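Side-chain contact in ADP/ATP-dependent NAD(P)H-hydrate dehydratase (Bacillus subtilis, PDB 3RPZ), which catalyses the ATP- or ADP-dependent dehydration of NADHX and NADPHX, hydrated forms of the nicotinamide cofactors, and so probably repairs damaged NAD(P)H: residues P7-E12 and P235-L240. Residues are numbered along the deposited sequence; the frame is centred on the assembly and turned at random.
Sequences PFWTEE and PKHAVL
Trp9 lays one face of its indole over the side chain of Leu240, in the second turn of the helix that starts at Pro235. Leu240 CB sits almost squarely above the five-membered ring, 3.5 Å from its centroid and 10° off the normal, in a close CH-pi contact. Farther along the same face, Leu240 CD1 lies over the benzo half, 3.7 Å from Trp9 CE3, so the leucine spans both rings. With Trp9 CG anti to the backbone N and beside the carbonyl carbon (chi1 -173°), the indole reaches across to helix 235-256. At the far rim, Trp9 CH2 comes to 3.7 Å from His237 CD2, one turn earlier on the same helix. The planes differ by only 27°, but the rings are slid so far apart that they barely overlap. No hydrogen bond joins the two segments; the indole NE1 instead donates to OD1 of Asn241, the next residue after Leu240, which helps to hold the ring's rotation. Replacing Trp9 by alanine is likely to open a gap over Leu240 CB and CD1 and leave Asn241 OD1 without its indole donor. The contact is plain packing: Trp203 of strand 202-204 meets the indole edge-to-face and also touches Leu240, while His13 stacks on the indole and Val14 and Thr17 touch it, all from helix 11-17, so the N-terminal arm joins helix 235-256 beside that end strand of the chain's sheet.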
loop_
_atom_site.group_PDB
_atom_site.type_symbol
_atom_site.label_atom_id
_atom_site.label_comp_id
_atom_site.label_asym_id
_atom_site.label_seq_id
_atom_site.Cartn_x
_atom_site.Cartn_y
_atom_site.Cartn_z
ATOM N N PRO A 7 -22.532 8.265 33.996
ATOM C CA PRO A 7 -23.115 8.803 32.783
ATOM C C PRO A 7 -22.347 8.408 31.544
ATOM O O PRO A 7 -21.124 8.191 31.604
ATOM C CB PRO A 7 -23.031 10.327 32.999
ATOM C CG PRO A 7 -21.815 10.462 33.842
ATOM C CD PRO A 7 -21.870 9.312 34.785
ATOM N N PHE A 8 -23.047 8.337 30.414
ATOM C CA PHE A 8 -22.404 8.163 29.130
ATOM C C PHE A 8 -21.862 9.484 28.611
ATOM O O PHE A 8 -22.453 10.531 28.736
ATOM C CB PHE A 8 -23.379 7.561 28.112
ATOM C CG PHE A 8 -23.685 6.113 28.362
ATOM C CD1 PHE A 8 -22.868 5.128 27.949
ATOM C CD2 PHE A 8 -24.826 5.756 29.055
ATOM C CE1 PHE A 8 -23.115 3.802 28.204
ATOM C CE2 PHE A 8 -25.116 4.405 29.318
ATOM C CZ PHE A 8 -24.245 3.420 28.849
ATOM N N TRP A 9 -20.699 9.411 27.975
ATOM C CA TRP A 9 -20.180 10.537 27.178
ATOM C C TRP A 9 -20.908 10.433 25.850
ATOM O O TRP A 9 -20.629 9.539 25.047
ATOM C CB TRP A 9 -18.659 10.450 27.047
ATOM C CG TRP A 9 -18.005 11.611 26.395
ATOM C CD1 TRP A 9 -17.441 11.641 25.160
ATOM C CD2 TRP A 9 -17.802 12.911 26.969
ATOM N NE1 TRP A 9 -16.910 12.881 24.918
ATOM C CE2 TRP A 9 -17.079 13.672 26.024
ATOM C CE3 TRP A 9 -18.130 13.494 28.198
ATOM C CZ2 TRP A 9 -16.710 15.007 26.267
ATOM C CZ3 TRP A 9 -17.772 14.811 28.432
ATOM C CH2 TRP A 9 -17.037 15.543 27.462
ATOM N N THR A 10 -21.832 11.358 25.627
ATOM C CA THR A 10 -22.761 11.274 24.508
ATOM C C THR A 10 -22.352 12.124 23.329
ATOM O O THR A 10 -21.435 12.930 23.391
ATOM C CB THR A 10 -24.149 11.793 24.924
ATOM O OG1 THR A 10 -24.043 13.185 25.199
ATOM C CG2 THR A 10 -24.688 11.023 26.186
ATOM N N GLU A 11 -23.040 11.914 22.222
ATOM C CA GLU A 11 -22.833 12.709 21.018
ATOM C C GLU A 11 -22.870 14.223 21.317
ATOM O O GLU A 11 -22.076 14.967 20.767
ATOM C CB GLU A 11 -23.886 12.333 19.965
ATOM C CG GLU A 11 -23.958 13.343 18.841
ATOM C CD GLU A 11 -24.943 12.949 17.737
ATOM O OE1 GLU A 11 -25.596 11.890 17.841
ATOM O OE2 GLU A 11 -25.038 13.742 16.792
ATOM N N GLU A 12 -23.756 14.641 22.189
ATOM C CA GLU A 12 -23.848 16.024 22.550
ATOM C C GLU A 12 -22.555 16.542 23.221
ATOM O O GLU A 12 -22.115 17.631 22.947
ATOM C CB GLU A 12 -25.065 16.188 23.458
ATOM C CG GLU A 12 -26.430 15.907 22.768
ATOM C CD GLU A 12 -26.755 14.442 22.324
ATOM O OE1 GLU A 12 -26.340 13.430 22.939
ATOM O OE2 GLU A 12 -27.509 14.331 21.326
ATOM N N PRO A 235 -7.342 17.872 28.315
ATOM C CA PRO A 235 -6.961 16.478 28.048
ATOM C C PRO A 235 -8.060 15.484 28.406
ATOM O O PRO A 235 -8.071 14.381 27.842
ATOM C CB PRO A 235 -5.736 16.246 28.905
ATOM C CG PRO A 235 -5.813 17.326 29.917
ATOM C CD PRO A 235 -6.466 18.506 29.321
ATOM N N LYS A 236 -8.961 15.833 29.315
ATOM C CA LYS A 236 -10.087 14.949 29.620
ATOM C C LYS A 236 -10.958 14.711 28.380
ATOM O O LYS A 236 -11.386 13.607 28.092
ATOM C CB LYS A 236 -10.969 15.465 30.764
ATOM C CG LYS A 236 -10.273 15.488 32.085
ATOM C CD LYS A 236 -11.377 15.846 33.131
ATOM C CE LYS A 236 -10.945 15.634 34.509
ATOM N NZ LYS A 236 -12.071 16.143 35.377
ATOM N N HIS A 237 -11.235 15.800 27.669
ATOM C CA HIS A 237 -12.040 15.720 26.460
ATOM C C HIS A 237 -11.353 14.953 25.382
ATOM O O HIS A 237 -11.977 14.234 24.608
ATOM C CB HIS A 237 -12.377 17.124 25.957
ATOM C CG HIS A 237 -13.187 17.909 26.913
ATOM N ND1 HIS A 237 -13.308 19.280 26.809
ATOM C CD2 HIS A 237 -13.907 17.526 27.982
ATOM C CE1 HIS A 237 -14.068 19.700 27.815
ATOM N NE2 HIS A 237 -14.468 18.666 28.530
ATOM N N ALA A 238 -10.027 15.117 25.285
ATOM C CA ALA A 238 -9.267 14.361 24.316
ATOM C C ALA A 238 -9.440 12.851 24.507
ATOM O O ALA A 238 -9.695 12.113 23.556
ATOM C CB ALA A 238 -7.773 14.689 24.416
ATOM N N VAL A 239 -9.322 12.370 25.754
ATOM C CA VAL A 239 -9.469 10.948 26.060
ATOM C C VAL A 239 -10.887 10.484 25.736
ATOM O O VAL A 239 -11.111 9.489 25.049
ATOM C CB VAL A 239 -9.112 10.659 27.522
ATOM C CG1 VAL A 239 -9.384 9.175 27.843
ATOM C CG2 VAL A 239 -7.650 10.993 27.802
ATOM N N LEU A 240 -11.859 11.242 26.215
ATOM C CA LEU A 240 -13.274 10.859 26.034
ATOM C C LEU A 240 -13.690 10.848 24.561
ATOM O O LEU A 240 -14.347 9.917 24.088
ATOM C CB LEU A 240 -14.200 11.811 26.833
ATOM C CG LEU A 240 -14.063 11.648 28.343
ATOM C CD1 LEU A 240 -14.526 12.959 29.024
ATOM C CD2 LEU A 240 -14.859 10.458 28.810
#